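Local coordinates for putative ribose operon repressor (Burkholderia thailandensis, PDB 3EGC), which probably acts as a DNA-binding transcriptional repressor of the LacI family, its sugar-binding-type domain resembling periplasmic binding proteins, at residues Asn9-Ile18 and Gly38-Glu48; Phe88-Glu96 and Pro100-Glu108. All coordinates share one frame; numbering follows the deposited sequence.

Contact 1: Asn9-Ile18 and Gly38-Glu48; sequences NVVGLIVSDI and GYSVLLANTAE
V11 and L13 each bond through both N and O to strand 40-45, forming the tight centre of a parallel pair in the beta-alpha-beta unit whose crossover is helix 21-36. The bond from L13 N to L42 O spans 2.8 Å. On the face that carries V11, L13 and V15, packed by helices 21-36 and 241-257, V41 CG1 presses on L13 CB at 3.7 Å. On the reverse face I14 CG2 crosses T46 CG2 at about a right angle, 3.7 Å away, while helix 50-62 packs on I14 and A44. The outer edge of strand 40-45 pairs through V41 and L43 with the second subunit, another copy of the protein. N45 sends its side chain back across the strand ends: CG lies anti to the backbone N (chi1 179°), and OD1 accepts from I18 N at 2.9 Å, the donor standing above the carbonyl plane. I18 CG2 rests against N45 CG at 3.5 Å.

The solvent side lies at G38 and at A47 and E48. Near G38, N9 ND2 sits 3.5 Å above the centre of one face of the Y39 ring, whose OH bonds to E257. E48 N gives S16 O a weak bond (115° at the hydrogen) and T46 OG1, bonded to S73, another in an ST turn. The chemistry implies a strand pair held by regular backbone hydrogen bonds, with side-chain acceptors N45 OD1 and T46 OG1 taking over beyond the strands' C-terminal ends.

Contact 2: Phe88-Glu96 and Pro100-Glu108; sequences FPIVAVNRE and PGCGAVLSE
A92 and V105 join strands 90-93 and 103-107 as parallel neighbours in the N-terminal half of the periplasmic-binding-protein fold, linked by a short loop without a helix. Four backbone hydrogen bonds cross between them. A92 bonds through both its N and its O: the N reaches G103 O at 2.8 Å, coming from above the carbonyl plane, and the O receives V105 N at 2.9 Å, with the donor nearly in line with the carbonyl. N94 N continues the pairing to V105 O, whereas the bond from G103 N to I90 O at the opposite end is weak and bent (123° at the hydrogen). A92 O is also approached by A104 CA in a CA-H...O contact at 3.2 Å.

Apolar packing is light along the strands, where V93 CG1 meets V105 CB at 4.3 Å, and V91 and V93 also lie against helix 241-257. Beyond them L106 reaches back to the turn at N94-E96: its CD1 meets E96 CB in apolar contact, while its CD2 methyl packs on the N94 backbone carbonyl, 3.6 Å from N94 C. M138 of helix 138-153 packs on both L106 and E96.

Where the first strand turns away, N94, with positive phi (78°), is the middle residue of a gamma turn in which R95 N bonds to V93 O. A water there donates to N94 O at 2.8 Å and accepts from S107 N.

How the contacts relate
Both contacts are buried parallel strand pairs of one sheet, separated by strand 67-70, which bonds to 10-15 on one side and to 90-93 on the other. Contact 1 lies at the edge of the sheet within the chain, its centre about 17 Å from the chain centre; its strand 40-45 meets the second subunit. Contact 2 is further inside, at about 13 Å between the same centres, and touches no other chain. Helix 241-257 packs on one face of each. Contact 1 buries more than twice the surface and adds an asparagine side-chain bond, whereas contact 2 uses backbone and water. The two contacts touch where E48 OE1 and R95 NH2 form a long, weak ion pair.

Contact 1: Asn9-Ile18 and Gly38-Glu48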
# COMPACT_ATOMS: atom_id res chain seq x y z
N ASN A 9 -19.76 -5.88 -18.81
CA ASN A 9 -18.29 -5.93 -18.69
C ASN A 9 -17.67 -4.98 -17.66
O ASN A 9 -16.53 -4.53 -17.83
CB ASN A 9 -17.60 -5.74 -20.03
CG ASN A 9 -17.61 -6.99 -20.88
OD1 ASN A 9 -18.33 -7.06 -21.86
ND2 ASN A 9 -16.82 -8.01 -20.49
N VAL A 10 -18.43 -4.74 -16.59
CA VAL A 10 -17.99 -3.90 -15.49
C VAL A 10 -18.21 -4.71 -14.24
O VAL A 10 -19.24 -5.30 -14.02
CB VAL A 10 -18.81 -2.59 -15.36
CG1 VAL A 10 -18.26 -1.75 -14.13
CG2 VAL A 10 -18.79 -1.77 -16.67
N VAL A 11 -17.22 -4.73 -13.38
CA VAL A 11 -17.38 -5.45 -12.15
C VAL A 11 -17.10 -4.45 -11.04
O VAL A 11 -16.33 -3.56 -11.23
CB VAL A 11 -16.38 -6.62 -12.17
CG1 VAL A 11 -15.87 -6.96 -10.81
CG2 VAL A 11 -16.97 -7.78 -12.89
N GLY A 12 -17.71 -4.65 -9.88
CA GLY A 12 -17.55 -3.72 -8.76
C GLY A 12 -16.53 -4.29 -7.79
O GLY A 12 -16.64 -5.46 -7.45
N LEU A 13 -15.50 -3.51 -7.42
CA LEU A 13 -14.54 -3.95 -6.41
C LEU A 13 -14.70 -3.05 -5.20
O LEU A 13 -14.62 -1.82 -5.30
CB LEU A 13 -13.10 -3.90 -6.90
CG LEU A 13 -12.01 -4.09 -5.84
CD1 LEU A 13 -12.09 -5.48 -5.14
CD2 LEU A 13 -10.59 -3.88 -6.41
N ILE A 14 -15.06 -3.66 -4.10
CA ILE A 14 -15.33 -2.91 -2.89
C ILE A 14 -14.37 -3.42 -1.87
O ILE A 14 -14.34 -4.57 -1.59
CB ILE A 14 -16.80 -3.07 -2.40
CG1 ILE A 14 -17.76 -2.46 -3.44
CG2 ILE A 14 -16.98 -2.45 -0.97
CD1 ILE A 14 -19.29 -2.66 -3.15
N VAL A 15 -13.56 -2.54 -1.33
CA VAL A 15 -12.48 -2.93 -0.49
C VAL A 15 -12.60 -2.23 0.87
O VAL A 15 -12.87 -1.03 0.92
CB VAL A 15 -11.17 -2.59 -1.24
CG1 VAL A 15 -10.07 -2.13 -0.33
CG2 VAL A 15 -10.76 -3.78 -2.12
N SER A 16 -12.33 -2.94 1.96
CA SER A 16 -12.44 -2.37 3.28
C SER A 16 -11.33 -1.33 3.63
O SER A 16 -11.56 -0.40 4.48
CB SER A 16 -12.47 -3.47 4.30
OG SER A 16 -11.44 -4.43 4.04
N ASP A 17 -10.14 -1.45 3.01
CA ASP A 17 -9.13 -0.45 3.23
C ASP A 17 -8.02 -0.36 2.16
O ASP A 17 -6.98 -0.97 2.31
CB ASP A 17 -8.51 -0.60 4.63
CG ASP A 17 -7.55 0.49 4.95
OD1 ASP A 17 -7.41 1.45 4.13
OD2 ASP A 17 -6.89 0.40 6.00
N ILE A 18 -8.28 0.39 1.08
CA ILE A 18 -7.33 0.44 -0.04
C ILE A 18 -5.89 0.96 0.38
O ILE A 18 -4.87 0.61 -0.24
CB ILE A 18 -7.91 1.26 -1.21
CG1 ILE A 18 -7.12 0.98 -2.50
CG2 ILE A 18 -7.92 2.78 -0.86
CD1 ILE A 18 -7.29 -0.44 -2.97
N GLY A 38 -11.02 -8.37 -20.56
CA GLY A 38 -11.85 -7.30 -21.13
C GLY A 38 -12.95 -6.79 -20.22
O GLY A 38 -13.96 -6.22 -20.71
N TYR A 39 -12.81 -6.97 -18.90
CA TYR A 39 -13.65 -6.26 -17.94
C TYR A 39 -13.01 -5.00 -17.36
O TYR A 39 -11.82 -4.98 -17.12
CB TYR A 39 -14.01 -7.16 -16.72
CG TYR A 39 -14.97 -8.26 -17.05
CD1 TYR A 39 -14.54 -9.35 -17.81
CD2 TYR A 39 -16.29 -8.20 -16.66
CE1 TYR A 39 -15.42 -10.37 -18.15
CE2 TYR A 39 -17.18 -9.25 -16.98
CZ TYR A 39 -16.73 -10.33 -17.73
OH TYR A 39 -17.57 -11.37 -18.05
N SER A 40 -13.87 -4.03 -17.04
CA SER A 40 -13.49 -2.85 -16.33
C SER A 40 -13.81 -2.99 -14.83
O SER A 40 -14.70 -3.75 -14.44
CB SER A 40 -14.27 -1.64 -16.92
OG SER A 40 -13.75 -1.29 -18.19
N VAL A 41 -13.11 -2.20 -14.01
CA VAL A 41 -13.26 -2.23 -12.58
C VAL A 41 -13.60 -0.93 -11.91
O VAL A 41 -12.78 0.01 -11.88
CB VAL A 41 -11.99 -2.80 -11.89
CG1 VAL A 41 -12.20 -2.84 -10.33
CG2 VAL A 41 -11.68 -4.23 -12.49
N LEU A 42 -14.80 -0.87 -11.34
CA LEU A 42 -15.20 0.29 -10.56
C LEU A 42 -14.71 0.09 -9.10
O LEU A 42 -14.86 -1.00 -8.51
CB LEU A 42 -16.73 0.39 -10.57
CG LEU A 42 -17.54 1.11 -11.65
CD1 LEU A 42 -19.13 1.03 -11.30
CD2 LEU A 42 -17.03 2.52 -11.92
N LEU A 43 -14.16 1.14 -8.52
CA LEU A 43 -13.55 0.97 -7.21
C LEU A 43 -14.28 1.72 -6.13
O LEU A 43 -14.68 2.85 -6.33
CB LEU A 43 -12.09 1.36 -7.22
CG LEU A 43 -11.39 1.53 -5.88
CD1 LEU A 43 -11.09 0.14 -5.24
CD2 LEU A 43 -10.06 2.39 -6.06
N ALA A 44 -14.53 1.06 -5.00
CA ALA A 44 -15.00 1.76 -3.84
C ALA A 44 -14.13 1.39 -2.65
O ALA A 44 -13.63 0.24 -2.51
CB ALA A 44 -16.43 1.49 -3.60
N ASN A 45 -13.90 2.38 -1.82
CA ASN A 45 -13.12 2.19 -0.58
C ASN A 45 -13.98 2.54 0.60
O ASN A 45 -14.44 3.62 0.65
CB ASN A 45 -11.85 3.06 -0.57
CG ASN A 45 -11.04 2.89 0.72
OD1 ASN A 45 -10.79 1.77 1.17
ND2 ASN A 45 -10.64 3.98 1.31
N THR A 46 -14.16 1.62 1.55
CA THR A 46 -15.12 1.81 2.66
C THR A 46 -14.48 2.28 3.93
O THR A 46 -15.18 2.72 4.79
CB THR A 46 -15.92 0.51 3.02
OG1 THR A 46 -15.06 -0.45 3.66
CG2 THR A 46 -16.55 -0.10 1.81
N ALA A 47 -13.16 2.15 4.04
CA ALA A 47 -12.45 2.46 5.28
C ALA A 47 -13.08 1.79 6.49
O ALA A 47 -13.14 2.38 7.54
CB ALA A 47 -12.32 3.98 5.53
N GLU A 48 -13.52 0.54 6.30
CA GLU A 48 -13.97 -0.36 7.38
C GLU A 48 -15.29 0.12 8.00
O GLU A 48 -15.58 -0.17 9.15
CB GLU A 48 -12.90 -0.55 8.46
CG GLU A 48 -11.68 -1.34 8.03
CD GLU A 48 -11.89 -2.86 7.91
OE1 GLU A 48 -12.90 -3.38 8.45
OE2 GLU A 48 -11.04 -3.54 7.28

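Contact 2: Phe88-Glu96 and Pro100-Glu108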
# COMPACT_ATOMS: atom_id res chain seq x y z
N PHE A 88 -27.35 -12.23 -8.76
CA PHE A 88 -26.22 -11.31 -8.74
C PHE A 88 -24.99 -11.96 -8.06
O PHE A 88 -25.03 -12.21 -6.88
CB PHE A 88 -26.60 -10.02 -8.08
CG PHE A 88 -25.56 -8.93 -8.23
CD1 PHE A 88 -24.81 -8.52 -7.14
CD2 PHE A 88 -25.34 -8.33 -9.45
CE1 PHE A 88 -23.90 -7.56 -7.25
CE2 PHE A 88 -24.38 -7.33 -9.59
CZ PHE A 88 -23.65 -6.95 -8.48
N PRO A 89 -23.94 -12.26 -8.84
CA PRO A 89 -22.72 -12.94 -8.36
C PRO A 89 -21.86 -12.07 -7.46
O PRO A 89 -21.57 -10.89 -7.79
CB PRO A 89 -21.95 -13.32 -9.67
CG PRO A 89 -22.51 -12.43 -10.71
CD PRO A 89 -23.84 -11.86 -10.25
N ILE A 90 -21.44 -12.66 -6.35
CA ILE A 90 -20.57 -12.00 -5.40
C ILE A 90 -19.45 -12.91 -4.96
O ILE A 90 -19.70 -13.99 -4.49
CB ILE A 90 -21.35 -11.55 -4.13
CG1 ILE A 90 -22.49 -10.56 -4.51
CG2 ILE A 90 -20.36 -10.97 -3.05
CD1 ILE A 90 -23.37 -10.24 -3.39
N VAL A 91 -18.20 -12.49 -5.09
CA VAL A 91 -17.19 -13.23 -4.38
C VAL A 91 -16.47 -12.38 -3.39
O VAL A 91 -16.13 -11.26 -3.69
CB VAL A 91 -16.26 -14.07 -5.27
CG1 VAL A 91 -16.78 -14.21 -6.75
CG2 VAL A 91 -14.94 -13.59 -5.16
N ALA A 92 -16.36 -12.92 -2.16
CA ALA A 92 -15.66 -12.28 -1.06
C ALA A 92 -14.18 -12.61 -1.11
O ALA A 92 -13.80 -13.74 -1.49
CB ALA A 92 -16.27 -12.72 0.32
N VAL A 93 -13.35 -11.68 -0.65
CA VAL A 93 -11.91 -12.03 -0.45
C VAL A 93 -11.59 -11.73 0.99
O VAL A 93 -12.25 -10.83 1.61
CB VAL A 93 -10.95 -11.17 -1.35
CG1 VAL A 93 -11.14 -11.54 -2.78
CG2 VAL A 93 -11.20 -9.65 -1.11
N ASN A 94 -10.58 -12.47 1.49
CA ASN A 94 -9.94 -12.23 2.76
C ASN A 94 -10.80 -12.74 3.92
O ASN A 94 -10.32 -13.54 4.78
CB ASN A 94 -9.52 -10.76 2.89
CG ASN A 94 -9.03 -10.38 4.30
OD1 ASN A 94 -9.52 -9.41 4.90
ND2 ASN A 94 -8.10 -11.13 4.83
N ARG A 95 -12.06 -12.30 3.94
CA ARG A 95 -13.03 -12.71 4.95
C ARG A 95 -14.25 -13.27 4.21
O ARG A 95 -14.69 -12.66 3.25
CB ARG A 95 -13.48 -11.54 5.86
CG ARG A 95 -12.48 -11.16 6.93
CD ARG A 95 -11.90 -9.80 6.75
NE ARG A 95 -12.79 -8.74 7.21
CZ ARG A 95 -12.40 -7.54 7.65
NH1 ARG A 95 -11.13 -7.20 7.73
NH2 ARG A 95 -13.34 -6.67 8.00
N GLU A 96 -14.79 -14.39 4.69
CA GLU A 96 -15.94 -15.01 4.03
C GLU A 96 -17.23 -14.27 4.39
O GLU A 96 -17.30 -13.52 5.38
CB GLU A 96 -16.04 -16.49 4.43
CG GLU A 96 -16.42 -16.62 5.85
CD GLU A 96 -16.34 -18.04 6.37
OE1 GLU A 96 -16.81 -18.44 7.31
OE2 GLU A 96 -15.82 -18.94 5.94
N PRO A 100 -25.26 -18.11 1.22
CA PRO A 100 -25.42 -19.09 0.16
C PRO A 100 -25.25 -18.47 -1.22
O PRO A 100 -25.80 -17.43 -1.46
CB PRO A 100 -26.88 -19.54 0.34
CG PRO A 100 -27.07 -19.47 1.79
CD PRO A 100 -26.37 -18.20 2.19
N GLY A 101 -24.48 -19.13 -2.07
CA GLY A 101 -24.22 -18.66 -3.41
C GLY A 101 -23.06 -17.69 -3.57
O GLY A 101 -22.65 -17.43 -4.68
N CYS A 102 -22.56 -17.13 -2.46
CA CYS A 102 -21.36 -16.27 -2.54
C CYS A 102 -20.05 -17.03 -2.49
O CYS A 102 -19.76 -17.70 -1.50
CB CYS A 102 -21.36 -15.25 -1.41
SG CYS A 102 -22.82 -14.32 -1.46
N GLY A 103 -19.22 -16.89 -3.52
CA GLY A 103 -17.86 -17.41 -3.47
C GLY A 103 -16.98 -16.69 -2.47
O GLY A 103 -17.28 -15.56 -2.04
N ALA A 104 -15.89 -17.34 -2.12
CA ALA A 104 -14.89 -16.79 -1.26
C ALA A 104 -13.49 -17.27 -1.72
O ALA A 104 -13.31 -18.43 -2.12
CB ALA A 104 -15.19 -17.19 0.12
N VAL A 105 -12.54 -16.34 -1.68
CA VAL A 105 -11.13 -16.59 -1.84
C VAL A 105 -10.40 -16.11 -0.58
O VAL A 105 -10.24 -14.91 -0.36
CB VAL A 105 -10.53 -15.82 -3.05
CG1 VAL A 105 -9.02 -16.21 -3.23
CG2 VAL A 105 -11.36 -16.07 -4.29
N LEU A 106 -9.91 -17.07 0.20
CA LEU A 106 -9.32 -16.85 1.48
C LEU A 106 -7.87 -17.42 1.56
O LEU A 106 -7.47 -18.19 0.73
CB LEU A 106 -10.21 -17.57 2.51
CG LEU A 106 -11.72 -17.34 2.36
CD1 LEU A 106 -12.53 -18.31 3.33
CD2 LEU A 106 -12.10 -15.87 2.61
N SER A 107 -7.12 -17.04 2.57
CA SER A 107 -5.81 -17.68 2.82
C SER A 107 -5.93 -18.88 3.74
O SER A 107 -6.95 -19.02 4.44
CB SER A 107 -4.81 -16.70 3.46
OG SER A 107 -4.51 -15.65 2.56
N GLU A 108 -4.89 -19.71 3.76
CA GLU A 108 -4.81 -20.78 4.78
C GLU A 108 -4.34 -20.28 6.17
O GLU A 108 -3.22 -20.58 6.64
CB GLU A 108 -4.02 -22.01 4.28
CG GLU A 108 -2.53 -21.73 4.01
CD GLU A 108 -1.85 -22.81 3.17
OE1 GLU A 108 -2.52 -23.82 2.80
OE2 GLU A 108 -0.65 -22.65 2.89
O HOH W 1 -22.89 -15.14 -5.52
O HOH W 2 -7.97 -15.02 4.88